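Local atomic coordinates of amidohydrolase (Brucella melitensis biovar Abortus, PDB entry 4F0L), a protein that probably acts as a metal-dependent deaminase of the amidohydrolase superfamily, with an iron(III) ion bound at its metal site. Residues 130-136 / 183-187; 101-107 / 145-149; 162-168 / 210-216; 151-155 / 202-206. One frame throughout, in Å; residues are numbered along the deposited sequence. Where two conformers were deposited one is given.

Interaction 1: 130-136 / 183-187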
loop_
_atom_site.group_PDB
_atom_site.type_symbol
_atom_site.label_atom_id
_atom_site.label_comp_id
_atom_site.label_asym_id
_atom_site.label_seq_id
_atom_site.Cartn_x
_atom_site.Cartn_y
_atom_site.Cartn_z
ATOM N N TYR B 130 -13.885 -14.199 -18.387
ATOM C CA TYR B 130 -14.672 -15.436 -18.281
ATOM C C TYR B 130 -16.174 -15.264 -18.081
ATOM O O TYR B 130 -16.884 -16.246 -17.942
ATOM C CB TYR B 130 -14.100 -16.389 -17.215
ATOM C CG TYR B 130 -13.982 -15.890 -15.801
ATOM C CD1 TYR B 130 -15.068 -15.909 -14.932
ATOM C CD2 TYR B 130 -12.754 -15.500 -15.288
ATOM C CE1 TYR B 130 -14.944 -15.491 -13.612
ATOM C CE2 TYR B 130 -12.620 -15.095 -13.964
ATOM C CZ TYR B 130 -13.706 -15.097 -13.136
ATOM O OH TYR B 130 -13.563 -14.694 -11.829
ATOM N N LEU B 131 -16.652 -14.029 -18.065
ATOM C CA LEU B 131 -18.045 -13.771 -17.853
ATOM C C LEU B 131 -18.701 -13.703 -19.229
ATOM O O LEU B 131 -18.788 -12.627 -19.846
ATOM C CB LEU B 131 -18.208 -12.477 -17.084
ATOM C CG LEU B 131 -19.622 -12.052 -16.752
ATOM C CD1 LEU B 131 -20.388 -13.140 -16.016
ATOM C CD2 LEU B 131 -19.555 -10.735 -15.964
ATOM N N HIS B 132 -19.134 -14.867 -19.725
ATOM C CA HIS B 132 -19.529 -14.999 -21.129
ATOM C C HIS B 132 -21.003 -14.917 -21.401
ATOM O O HIS B 132 -21.429 -14.150 -22.250
ATOM C CB HIS B 132 -19.037 -16.323 -21.703
ATOM C CG HIS B 132 -17.542 -16.468 -21.729
ATOM N ND1 HIS B 132 -16.738 -15.570 -22.341
ATOM C CD2 HIS B 132 -16.707 -17.483 -21.241
ATOM C CE1 HIS B 132 -15.455 -15.988 -22.238
ATOM N NE2 HIS B 132 -15.436 -17.144 -21.549
ATOM N N HIS B 133 -21.788 -15.762 -20.734
ATOM C CA HIS B 133 -23.150 -16.030 -21.162
ATOM C C HIS B 133 -24.171 -15.302 -20.331
ATOM O O HIS B 133 -23.831 -14.605 -19.375
ATOM C CB HIS B 133 -23.363 -17.539 -21.156
ATOM C CG HIS B 133 -22.330 -18.283 -21.977
ATOM N ND1 HIS B 133 -22.081 -17.983 -23.268
ATOM C CD2 HIS B 133 -21.500 -19.353 -21.651
ATOM C CE1 HIS B 133 -21.121 -18.813 -23.727
ATOM N NE2 HIS B 133 -20.775 -19.647 -22.739
ATOM N N ASP B 134 -25.442 -15.469 -20.665
ATOM C CA ASP B 134 -26.501 -14.756 -19.953
ATOM C C ASP B 134 -26.684 -15.338 -18.535
ATOM O O ASP B 134 -25.994 -16.282 -18.158
ATOM C CB ASP B 134 -27.752 -14.788 -20.836
ATOM C CG ASP B 134 -28.830 -13.782 -20.435
ATOM O OD1 ASP B 134 -28.714 -13.079 -19.405
ATOM O OD2 ASP B 134 -29.844 -13.753 -21.162
ATOM N N CYS B 135 -27.575 -14.745 -17.742
ATOM C CA CYS B 135 -27.701 -15.088 -16.314
ATOM C C CYS B 135 -28.120 -16.550 -16.055
ATOM O O CYS B 135 -27.741 -17.121 -15.047
ATOM C CB CYS B 135 -28.653 -14.102 -15.602
ATOM S SG CYS B 135 -28.048 -12.392 -15.672
ATOM N N ASP B 136 -28.881 -17.146 -16.974
ATOM C CA ASP B 136 -29.287 -18.544 -16.844
ATOM C C ASP B 136 -28.279 -19.488 -17.505
ATOM O O ASP B 136 -28.503 -20.687 -17.570
ATOM C CB ASP B 136 -30.728 -18.787 -17.379
ATOM C CG ASP B 136 -30.903 -18.419 -18.865
ATOM O OD1 ASP B 136 -29.963 -18.578 -19.667
ATOM O OD2 ASP B 136 -32.011 -17.961 -19.240
ATOM N N ARG B 183 -22.177 -21.528 -14.465
ATOM C CA ARG B 183 -22.898 -21.595 -15.730
ATOM C C ARG B 183 -22.622 -20.474 -16.738
ATOM O O ARG B 183 -22.720 -20.707 -17.937
ATOM C CB ARG B 183 -24.399 -21.653 -15.478
ATOM C CG ARG B 183 -24.974 -20.400 -14.855
ATOM C CD ARG B 183 -26.439 -20.616 -14.514
ATOM N NE ARG B 183 -27.024 -19.555 -13.700
ATOM C CZ ARG B 183 -26.974 -19.500 -12.376
ATOM N NH1 ARG B 183 -26.348 -20.425 -11.646
ATOM N NH2 ARG B 183 -27.578 -18.499 -11.764
ATOM N N ARG B 184 -22.302 -19.267 -16.293
ATOM C CA ARG B 184 -22.036 -18.191 -17.269
ATOM C C ARG B 184 -20.622 -18.249 -17.859
ATOM O O ARG B 184 -20.303 -17.461 -18.745
ATOM C CB ARG B 184 -22.240 -16.812 -16.645
ATOM C CG ARG B 184 -23.567 -16.643 -15.934
ATOM C CD ARG B 184 -23.771 -15.209 -15.531
ATOM N NE ARG B 184 -24.034 -14.322 -16.672
ATOM C CZ ARG B 184 -24.196 -13.001 -16.586
ATOM N NH1 ARG B 184 -24.118 -12.379 -15.420
ATOM N NH2 ARG B 184 -24.485 -12.285 -17.662
ATOM N N PHE B 185 -19.775 -19.150 -17.334
ATOM C CA PHE B 185 -18.345 -19.206 -17.691
ATOM C C PHE B 185 -18.059 -20.313 -18.682
ATOM O O PHE B 185 -16.997 -20.331 -19.297
ATOM C CB PHE B 185 -17.463 -19.483 -16.464
ATOM C CG PHE B 185 -17.752 -18.618 -15.251
ATOM C CD1 PHE B 185 -18.293 -17.358 -15.370
ATOM C CD2 PHE B 185 -17.463 -19.106 -13.974
ATOM C CE1 PHE B 185 -18.555 -16.586 -14.262
ATOM C CE2 PHE B 185 -17.728 -18.346 -12.845
ATOM C CZ PHE B 185 -18.281 -17.086 -12.995
ATOM N N ILE B 186 -19.004 -21.234 -18.814
ATOM C CA ILE B 186 -18.778 -22.548 -19.411
ATOM C C ILE B 186 -18.784 -22.491 -20.934
ATOM O O ILE B 186 -19.614 -21.820 -21.524
ATOM C CB ILE B 186 -19.909 -23.526 -18.952
ATOM C CG1 ILE B 186 -19.840 -23.768 -17.457
ATOM C CG2 ILE B 186 -19.904 -24.860 -19.705
ATOM C CD1 ILE B 186 -20.969 -24.662 -16.960
ATOM N N ASN B 187 -17.852 -23.196 -21.555
ATOM C CA ASN B 187 -17.935 -23.516 -22.975
ATOM C C ASN B 187 -17.345 -24.885 -23.209
ATOM O O ASN B 187 -16.534 -25.358 -22.403
ATOM C CB ASN B 187 -17.156 -22.519 -23.845
ATOM C CG ASN B 187 -17.830 -21.192 -23.945
ATOM O OD1 ASN B 187 -18.910 -21.082 -24.531
ATOM N ND2 ASN B 187 -17.176 -20.140 -23.410
#

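Interaction 2: 101-107 / 145-149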
loop_
_atom_site.group_PDB
_atom_site.type_symbol
_atom_site.label_atom_id
_atom_site.label_comp_id
_atom_site.label_asym_id
_atom_site.label_seq_id
_atom_site.Cartn_x
_atom_site.Cartn_y
_atom_site.Cartn_z
ATOM N N MET B 101 -24.726 -9.665 -13.364
ATOM C CA MET B 101 -24.302 -8.536 -14.175
ATOM C C MET B 101 -24.811 -8.645 -15.629
ATOM O O MET B 101 -24.673 -9.679 -16.258
ATOM C CB MET B 101 -22.794 -8.379 -14.151
ATOM C CG MET B 101 -22.345 -6.990 -14.602
ATOM S SD MET B 101 -20.613 -6.633 -14.342
ATOM C CE MET B 101 -20.669 -6.505 -12.562
ATOM N N THR B 102 -25.403 -7.568 -16.127
ATOM C CA THR B 102 -25.853 -7.474 -17.497
ATOM C C THR B 102 -24.726 -6.922 -18.402
ATOM O O THR B 102 -23.730 -6.379 -17.904
ATOM C CB THR B 102 -27.007 -6.501 -17.599
ATOM O OG1 THR B 102 -26.504 -5.187 -17.325
ATOM C CG2 THR B 102 -28.145 -6.858 -16.596
ATOM N N PRO B 103 -24.882 -7.047 -19.745
ATOM C CA PRO B 103 -23.831 -6.512 -20.620
ATOM C C PRO B 103 -23.652 -4.984 -20.513
ATOM O O PRO B 103 -22.528 -4.494 -20.542
ATOM C CB PRO B 103 -24.307 -6.909 -22.024
ATOM C CG PRO B 103 -25.171 -8.105 -21.793
ATOM C CD PRO B 103 -25.892 -7.816 -20.499
ATOM N N GLU B 104 -24.757 -4.247 -20.367
ATOM C CA GLU B 104 -24.715 -2.809 -20.169
ATOM C C GLU B 104 -23.918 -2.479 -18.910
ATOM O O GLU B 104 -23.078 -1.569 -18.898
ATOM C CB GLU B 104 -26.147 -2.265 -20.047
ATOM C CG GLU B 104 -26.985 -2.357 -21.325
ATOM C CD GLU B 104 -27.605 -3.731 -21.611
ATOM O OE1 GLU B 104 -27.538 -4.684 -20.785
ATOM O OE2 GLU B 104 -28.188 -3.845 -22.710
ATOM N N GLN B 105 -24.184 -3.220 -17.837
ATOM C CA GLN B 105 -23.455 -2.998 -16.574
ATOM C C GLN B 105 -21.979 -3.366 -16.719
ATOM O O GLN B 105 -21.105 -2.660 -16.219
ATOM C CB GLN B 105 -24.089 -3.780 -15.418
ATOM C CG GLN B 105 -25.457 -3.269 -15.014
ATOM C CD GLN B 105 -26.228 -4.251 -14.173
ATOM O OE1 GLN B 105 -25.869 -5.436 -14.077
ATOM N NE2 GLN B 105 -27.313 -3.772 -13.574
ATOM N N ALA B 106 -21.707 -4.453 -17.415
ATOM C CA ALA B 106 -20.345 -4.896 -17.595
ATOM C C ALA B 106 -19.528 -3.855 -18.360
ATOM O O ALA B 106 -18.371 -3.640 -18.042
ATOM C CB ALA B 106 -20.310 -6.217 -18.316
ATOM N N GLU B 107 -20.137 -3.194 -19.332
ATOM C CA GLU B 107 -19.425 -2.165 -20.077
ATOM C C GLU B 107 -19.113 -0.966 -19.191
ATOM O O GLU B 107 -18.015 -0.415 -19.254
ATOM C CB GLU B 107 -20.220 -1.705 -21.294
ATOM C CG GLU B 107 -19.411 -0.778 -22.208
ATOM C CD GLU B 107 -20.130 -0.338 -23.479
ATOM O OE1 GLU B 107 -21.137 -0.966 -23.866
ATOM O OE2 GLU B 107 -19.663 0.641 -24.101
ATOM N N GLU B 145 -21.059 -11.285 -27.066
ATOM C CA GLU B 145 -21.617 -10.068 -26.439
ATOM C C GLU B 145 -20.741 -9.465 -25.314
ATOM O O GLU B 145 -20.417 -8.281 -25.357
ATOM C CB GLU B 145 -23.007 -10.346 -25.879
ATOM C CG GLU B 145 -23.692 -9.135 -25.263
ATOM C CD GLU B 145 -23.956 -8.012 -26.246
ATOM O OE1 GLU B 145 -24.278 -8.302 -27.428
ATOM O OE2 GLU B 145 -23.824 -6.836 -25.854
ATOM N N MET B 146 -20.374 -10.265 -24.319
ATOM C CA MET B 146 -19.678 -9.725 -23.150
ATOM C C MET B 146 -18.265 -9.280 -23.493
ATOM O O MET B 146 -17.806 -8.254 -22.982
ATOM C CB MET B 146 -19.666 -10.720 -21.981
ATOM C CG MET B 146 -21.000 -10.795 -21.248
ATOM S SD MET B 146 -21.339 -9.273 -20.364
ATOM C CE MET B 146 -22.445 -9.814 -19.065
ATOM N N ALA B 147 -17.598 -10.012 -24.394
ATOM C CA ALA B 147 -16.266 -9.606 -24.901
ATOM C C ALA B 147 -16.369 -8.323 -25.722
ATOM O O ALA B 147 -15.468 -7.457 -25.654
ATOM C CB ALA B 147 -15.581 -10.723 -25.718
ATOM N N ASP B 148 -17.455 -8.182 -26.487
ATOM C CA ASP B 148 -17.697 -6.955 -27.241
ATOM C C ASP B 148 -17.835 -5.735 -26.300
ATOM O O ASP B 148 -17.427 -4.615 -26.638
ATOM C CB ASP B 148 -18.957 -7.055 -28.102
ATOM C CG ASP B 148 -18.922 -8.208 -29.115
ATOM O OD1 ASP B 148 -17.902 -8.912 -29.304
ATOM O OD2 ASP B 148 -19.981 -8.416 -29.730
ATOM N N ARG B 149 -18.460 -5.955 -25.143
ATOM C CA ARG B 149 -18.580 -4.884 -24.134
ATOM C C ARG B 149 -17.221 -4.442 -23.579
ATOM O O ARG B 149 -16.979 -3.229 -23.372
ATOM C CB ARG B 149 -19.486 -5.320 -22.997
ATOM C CG ARG B 149 -20.919 -5.598 -23.440
ATOM C CD ARG B 149 -21.595 -4.336 -23.959
ATOM N NE ARG B 149 -22.992 -4.581 -24.278
ATOM C CZ ARG B 149 -23.949 -3.650 -24.308
ATOM N NH1 ARG B 149 -23.710 -2.371 -24.010
ATOM N NH2 ARG B 149 -25.181 -4.005 -24.627
#

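Interaction 3: 162-168 / 210-216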
loop_
_atom_site.group_PDB
_atom_site.type_symbol
_atom_site.label_atom_id
_atom_site.label_comp_id
_atom_site.label_asym_id
_atom_site.label_seq_id
_atom_site.Cartn_x
_atom_site.Cartn_y
_atom_site.Cartn_z
ATOM N N THR B 162 -5.223 -6.402 -24.752
ATOM C CA THR B 162 -4.993 -7.777 -25.071
ATOM C C THR B 162 -6.116 -8.576 -24.448
ATOM O O THR B 162 -6.176 -8.767 -23.230
ATOM C CB THR B 162 -3.619 -8.247 -24.580
ATOM O OG1 THR B 162 -2.606 -7.504 -25.261
ATOM C CG2 THR B 162 -3.441 -9.721 -24.815
ATOM N N LEU B 163 -7.012 -9.053 -25.283
ATOM C CA LEU B 163 -8.209 -9.733 -24.827
ATOM C C LEU B 163 -7.944 -11.221 -24.788
ATOM O O LEU B 163 -7.452 -11.793 -25.762
ATOM C CB LEU B 163 -9.381 -9.423 -25.752
ATOM C CG LEU B 163 -10.730 -10.088 -25.496
ATOM C CD1 LEU B 163 -11.352 -9.550 -24.203
ATOM C CD2 LEU B 163 -11.620 -9.811 -26.704
ATOM N N LEU B 164 -8.248 -11.835 -23.642
ATOM C CA LEU B 164 -7.907 -13.232 -23.386
ATOM C C LEU B 164 -9.179 -13.990 -22.920
ATOM O O LEU B 164 -9.397 -14.199 -21.719
ATOM C CB LEU B 164 -6.815 -13.288 -22.314
ATOM C CG LEU B 164 -5.504 -12.555 -22.657
ATOM C CD1 LEU B 164 -4.675 -12.363 -21.388
ATOM C CD2 LEU B 164 -4.684 -13.242 -23.748
ATOM N N PRO B 165 -10.059 -14.320 -23.859
ATOM C CA PRO B 165 -11.274 -15.044 -23.474
ATOM C C PRO B 165 -10.900 -16.360 -22.818
ATOM O O PRO B 165 -10.025 -17.076 -23.320
ATOM C CB PRO B 165 -11.972 -15.286 -24.822
ATOM C CG PRO B 165 -11.476 -14.177 -25.700
ATOM C CD PRO B 165 -10.028 -14.084 -25.311
ATOM N N VAL B 166 -11.576 -16.671 -21.726
ATOM C CA VAL B 166 -11.258 -17.811 -20.885
ATOM C C VAL B 166 -12.047 -19.096 -21.270
ATOM O O VAL B 166 -13.296 -19.084 -21.516
ATOM C CB VAL B 166 -11.556 -17.466 -19.418
ATOM C CG1 VAL B 166 -11.351 -18.682 -18.491
ATOM C CG2 VAL B 166 -10.665 -16.306 -18.960
ATOM N N PHE B 167 -11.301 -20.183 -21.356
ATOM C CA PHE B 167 -11.893 -21.485 -21.544
ATOM C C PHE B 167 -12.048 -22.117 -20.179
ATOM O O PHE B 167 -11.067 -22.259 -19.446
ATOM C CB PHE B 167 -11.058 -22.405 -22.446
ATOM C CG PHE B 167 -11.699 -23.751 -22.610
ATOM C CD1 PHE B 167 -12.745 -23.923 -23.497
ATOM C CD2 PHE B 167 -11.359 -24.792 -21.764
ATOM C CE1 PHE B 167 -13.396 -25.139 -23.604
ATOM C CE2 PHE B 167 -12.001 -26.005 -21.848
ATOM C CZ PHE B 167 -13.026 -26.181 -22.778
ATOM N N TYR B 168 -13.274 -22.527 -19.869
ATOM C CA TYR B 168 -13.651 -23.082 -18.556
ATOM C C TYR B 168 -14.739 -24.132 -18.764
ATOM O O TYR B 168 -15.775 -23.842 -19.347
ATOM C CB TYR B 168 -14.216 -21.948 -17.703
ATOM C CG TYR B 168 -14.328 -22.173 -16.206
ATOM C CD1 TYR B 168 -15.053 -23.226 -15.666
ATOM C CD2 TYR B 168 -13.747 -21.278 -15.329
ATOM C CE1 TYR B 168 -15.158 -23.402 -14.290
ATOM C CE2 TYR B 168 -13.849 -21.451 -13.972
ATOM C CZ TYR B 168 -14.545 -22.512 -13.474
ATOM O OH TYR B 168 -14.628 -22.625 -12.114
ATOM N N VAL B 210 -4.631 -7.227 -29.239
ATOM C CA VAL B 210 -4.153 -8.576 -29.368
ATOM C C VAL B 210 -5.237 -9.518 -28.854
ATOM O O VAL B 210 -5.910 -9.201 -27.869
ATOM C CB VAL B 210 -2.828 -8.763 -28.595
ATOM C CG1 VAL B 210 -2.391 -10.233 -28.648
ATOM C CG2 VAL B 210 -1.727 -7.877 -29.204
ATOM N N LEU B 211 -5.438 -10.643 -29.535
ATOM C CA LEU B 211 -6.424 -11.658 -29.095
ATOM C C LEU B 211 -5.686 -12.947 -28.809
ATOM O O LEU B 211 -5.090 -13.542 -29.730
ATOM C CB LEU B 211 -7.507 -11.901 -30.159
ATOM C CG LEU B 211 -8.595 -12.964 -29.894
ATOM C CD1 LEU B 211 -9.419 -12.571 -28.673
ATOM C CD2 LEU B 211 -9.498 -13.179 -31.112
ATOM N N GLY B 212 -5.705 -13.376 -27.539
ATOM C CA GLY B 212 -5.136 -14.658 -27.158
ATOM C C GLY B 212 -6.208 -15.558 -26.547
ATOM O O GLY B 212 -7.398 -15.322 -26.759
ATOM N N VAL B 213 -5.792 -16.568 -25.796
ATOM C CA VAL B 213 -6.714 -17.487 -25.109
ATOM C C VAL B 213 -6.274 -17.717 -23.666
ATOM O O VAL B 213 -5.090 -17.568 -23.339
ATOM C CB VAL B 213 -6.828 -18.851 -25.826
ATOM C CG1 VAL B 213 -7.231 -18.666 -27.306
ATOM C CG2 VAL B 213 -5.523 -19.616 -25.696
ATOM N N ALA B 214 -7.244 -18.023 -22.804
ATOM C CA ALA B 214 -7.001 -18.145 -21.374
ATOM C C ALA B 214 -7.699 -19.407 -20.847
ATOM O O ALA B 214 -8.792 -19.324 -20.314
ATOM C CB ALA B 214 -7.490 -16.908 -20.619
ATOM N N PRO B 215 -7.049 -20.579 -20.984
ATOM C CA PRO B 215 -7.526 -21.696 -20.183
ATOM C C PRO B 215 -7.548 -21.304 -18.716
ATOM O O PRO B 215 -6.557 -20.782 -18.189
ATOM C CB PRO B 215 -6.496 -22.801 -20.449
ATOM C CG PRO B 215 -5.323 -22.131 -21.088
ATOM C CD PRO B 215 -5.860 -20.916 -21.780
ATOM N N HIS B 216 -8.672 -21.495 -18.050
ATOM C CA HIS B 216 -8.815 -20.893 -16.713
ATOM C C HIS B 216 -7.760 -21.339 -15.728
ATOM O O HIS B 216 -7.088 -20.522 -15.097
ATOM C CB HIS B 216 -10.177 -21.189 -16.139
ATOM C CG HIS B 216 -10.393 -20.574 -14.799
ATOM N ND1 HIS B 216 -10.159 -21.245 -13.643
ATOM C CD2 HIS B 216 -10.786 -19.294 -14.446
ATOM C CE1 HIS B 216 -10.410 -20.425 -12.596
ATOM N NE2 HIS B 216 -10.791 -19.232 -13.086
#

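Interaction 4: 151-155 / 202-206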
loop_
_atom_site.group_PDB
_atom_site.type_symbol
_atom_site.label_atom_id
_atom_site.label_comp_id
_atom_site.label_asym_id
_atom_site.label_seq_id
_atom_site.Cartn_x
_atom_site.Cartn_y
_atom_site.Cartn_z
ATOM N N ALA B 151 -14.352 -4.728 -25.207
ATOM C CA ALA B 151 -13.723 -3.994 -26.271
ATOM C C ALA B 151 -14.306 -2.577 -26.448
ATOM O O ALA B 151 -13.544 -1.638 -26.682
ATOM C CB ALA B 151 -13.763 -4.774 -27.563
ATOM N N ALA B 152 -15.620 -2.424 -26.313
ATOM C CA ALA B 152 -16.241 -1.113 -26.355
ATOM C C ALA B 152 -15.743 -0.241 -25.218
ATOM O O ALA B 152 -15.459 0.959 -25.440
ATOM C CB ALA B 152 -17.770 -1.196 -26.327
ATOM N N ALA B 153 -15.642 -0.821 -24.008
ATOM C CA ALA B 153 -15.141 -0.089 -22.847
ATOM C C ALA B 153 -13.676 0.355 -23.071
ATOM O O ALA B 153 -13.334 1.534 -22.913
ATOM C CB ALA B 153 -15.267 -0.947 -21.581
ATOM N N ALA B 154 -12.831 -0.569 -23.498
ATOM C CA ALA B 154 -11.444 -0.224 -23.791
ATOM C C ALA B 154 -11.331 0.883 -24.865
ATOM O O ALA B 154 -10.509 1.809 -24.725
ATOM C CB ALA B 154 -10.650 -1.468 -24.221
ATOM N N THR B 155 -12.154 0.792 -25.923
ATOM C CA THR B 155 -12.162 1.781 -26.983
ATOM C C THR B 155 -12.544 3.155 -26.458
ATOM O O THR B 155 -11.871 4.156 -26.751
ATOM C CB THR B 155 -13.115 1.394 -28.131
ATOM O OG1 THR B 155 -12.681 0.155 -28.678
ATOM C CG2 THR B 155 -13.125 2.480 -29.253
ATOM N N THR B 202 -14.947 -8.504 -33.849
ATOM C CA THR B 202 -15.094 -7.295 -33.051
ATOM C C THR B 202 -13.818 -6.464 -32.956
ATOM O O THR B 202 -13.881 -5.236 -32.980
ATOM C CB THR B 202 -15.569 -7.667 -31.645
ATOM O OG1 THR B 202 -16.911 -8.153 -31.749
ATOM C CG2 THR B 202 -15.524 -6.495 -30.721
ATOM N N LEU B 203 -12.670 -7.125 -32.824
ATOM C CA LEU B 203 -11.397 -6.421 -32.679
ATOM C C LEU B 203 -10.809 -5.885 -33.998
ATOM O O LEU B 203 -9.797 -5.209 -33.994
ATOM C CB LEU B 203 -10.393 -7.315 -31.976
ATOM C CG LEU B 203 -10.712 -7.567 -30.494
ATOM C CD1 LEU B 203 -9.673 -8.512 -29.897
ATOM C CD2 LEU B 203 -10.765 -6.292 -29.684
ATOM N N GLU B 204 -11.453 -6.169 -35.123
ATOM C CA GLU B 204 -11.033 -5.573 -36.387
ATOM C C GLU B 204 -11.144 -4.076 -36.267
ATOM O O GLU B 204 -12.160 -3.564 -35.845
ATOM C CB GLU B 204 -11.902 -6.067 -37.554
ATOM C CG GLU B 204 -11.453 -7.428 -38.047
ATOM C CD GLU B 204 -12.368 -8.021 -39.099
ATOM O OE1 GLU B 204 -13.324 -7.346 -39.536
ATOM O OE2 GLU B 204 -12.110 -9.171 -39.494
ATOM N N GLY B 205 -10.101 -3.367 -36.632
ATOM C CA GLY B 205 -10.107 -1.926 -36.444
ATOM C C GLY B 205 -9.815 -1.451 -35.025
ATOM O O GLY B 205 -9.730 -0.252 -34.795
ATOM N N PHE B 206 -9.668 -2.352 -34.066
ATOM C CA PHE B 206 -9.194 -1.954 -32.732
ATOM C C PHE B 206 -7.667 -1.888 -32.841
ATOM O O PHE B 206 -6.990 -2.913 -32.705
ATOM C CB PHE B 206 -9.619 -2.958 -31.651
ATOM C CG PHE B 206 -9.454 -2.439 -30.224
ATOM C CD1 PHE B 206 -8.256 -1.890 -29.793
ATOM C CD2 PHE B 206 -10.508 -2.471 -29.331
ATOM C CE1 PHE B 206 -8.103 -1.413 -28.498
ATOM C CE2 PHE B 206 -10.359 -2.027 -28.012
ATOM C CZ PHE B 206 -9.164 -1.480 -27.601
#

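Interaction 1: 130-136 / 183-187
Beside the metal site, two irregular loops, one following strand 122-129 and the other in the long connection between strand 160-167 and helix 189-203, are held together by main-chain bonds and by side chains that bond the other loop. At the inner end Tyr130, whose side chain lies about 6 Å from the bound iron at nearest atoms and meets the ring of the metal ligand His67, turns its edge to the face of Phe185 in a T-shaped pair (centroids 4.8 Å apart, planes at 79°). Leu131 centres an inverse gamma turn; just beyond it His132 N and His133 N both donate to Arg184 O, each at 3.0 Å. The Arg184 side chain returns the bond, with NE 2.7 Å and NH2 3.0 Å from His133 O. Its guanidinium has Leu131 CD1 over one face and Cys135 N over the other, while NH1 bonds Ala98 O and Met101 O. His133 NE2 donates to Ile186 O (2.7 Å) and Asn187 OD1 (3.0 Å), acceptors that Arg191 also engages. Farther out, Arg183 NE reaches Cys135 O at 2.9 Å. Such loop packing beyond the C-terminal strand ends, where metal ligands gather, is typical of the amidohydrolase TIM barrel.

Interaction 2: 101-107 / 145-149
The two short helical segments run nearly side by side: the axes of 103-107 and 145-149 approach to 9.0 Å with their N-to-C directions 28° apart (signed crossing angle -28°), and CA atoms come as near as 5.0 Å at Glu107 and Arg149. Thr102 is the N-cap of the first helix. Its OG1 accepts from Gln105 N at 3.1 Å while Thr102 N donates to Gln105 OE1 at 3.0 Å, the reciprocal pair of a capping box. Between the helices Met146 supplies the apolar part, its SD 3.8 Å from Ala106 CB and 4.1 Å from Pro103 CB. Arg149 closes the more exposed side: NH1 bonds Glu107 OE1 at 2.9 Å, NE bonds Glu145 OE2 of its own helix at 2.9 Å, and NH2 makes a longer salt bridge of 3.6 Å to Glu104 OE2. Pro103 O and Glu104 CA lie over one face of the guanidinium. Near-parallel packing of successive helices, with strand 122-129 between them in sequence, is characteristic of the outer layer of a TIM barrel.

Interaction 3: 162-168 / 210-216
Small and branched apolar side chains fill the contact between strands 160-167 and 210-215, which lie side by side and parallel. On one face Ala214 CB sits 3.6 Å from Val166 CG2 and 4.1 Å from Leu164 CB; on the other, Leu211 CD1 approaches Pro165 CD at 3.7 Å and Leu163 CD2 at 4.0 Å, with Ile196 and Cys199 of helix 189-203 packed against Pro165. Gly212 interrupts the second strand where an ideal CB would come 2.8 Å from Leu164 CD2, a clash that its missing side chain avoids.

Five backbone bonds hold the register: Leu163 N to Val210 O (2.8 Å), Gly212 N to Leu163 O (3.0 Å), Ala214 N to Pro165 O (3.0 Å), Phe167 N to Ala214 O (2.8 Å) and His216 N to Phe167 O (2.9 Å). A close CA-H...O contact, Val166 CA to Ala214 O at 2.9 Å, supplements them.

Toward the polar end, the edge of Tyr168 points to the face of His216, with centroids 4.6 Å apart and planes at 51°. The His216 ring also meets that of the metal ligand His241, edge-to-face, and lies about 7 Å from the iron at nearest atoms. At the opposite end Thr162 OG1 hydrogen-bonds Met380 O and Arg124. The chemistry thus passes from apolar packing along the strands to an imidazole beside the metal site, with main-chain bonds holding the register up to His216.

Interaction 4: 151-155 / 202-206
Phe206 is the bump of this contact, and the hollow is a patch of helix 145-157 lined by Ala151, Ala154 and Thr155. The ring enters edge first: CZ comes 3.7 Å from Ala154 CB, and CE2 lies 3.5 Å from Ala151 O. Methyl groups are small enough to admit the ring edge. Phe206 CE2 is also 3.3 Å from Thr155 OG1, a hydroxyl turned inward to its own helix, OG1 donating to Ala151 O at 2.8 Å. Ala151 is a smaller knob in return, its CB 4.0 Å from both Thr202 CG2 and Leu203 CD2 and 4.4 Å from Phe206 CD2.

What sets the phenylalanine here is the chain reversal at the C-terminal end of helix 189-203. Leu203 to Phe206 form a type II turn closed by Phe206 N to Leu203 O at 2.9 Å, with Gly205 at phi/psi 79/-4, where a CB would be jammed against the preceding carbonyl oxygen. The whole contact is slight, burying 192 Å² in total.

Thr202 OG1 bonds Asp148 OD1, one turn earlier on the facing helix. Beneath, Leu161 of strand 160-167 touches Ala151, Leu203 and Phe206, while Ala153 faces the other way onto helix 103-119; helix 145-157 is therefore packed between helix 103-119 and the end of helix 189-203, over the strand that follows it.

How the interactions relate
From the N terminus, interaction 2 closes first, joining the start of helix 103-119 to helix 145-157 around strand 122-129. Interaction 1 opens inside that span and closes at 183-187, so the two cross; Arg184 NH1 to Met101 O (2.9 Å) ties them. Interaction 4 leaves helix 145-157 and closes at the C-terminal end of helix 189-203. Interaction 3 opens within it and closes later on strand 210-215, so these also cross, and both cross interaction 1. Interaction 2 precedes interactions 3 and 4 in series. His132 NE2 to Val166 O (2.9 Å) joins interaction 1 to strand 160-167. Together they link helix 103-119 and the beta-alpha units 122-157 and 160-203 to strand 210-215.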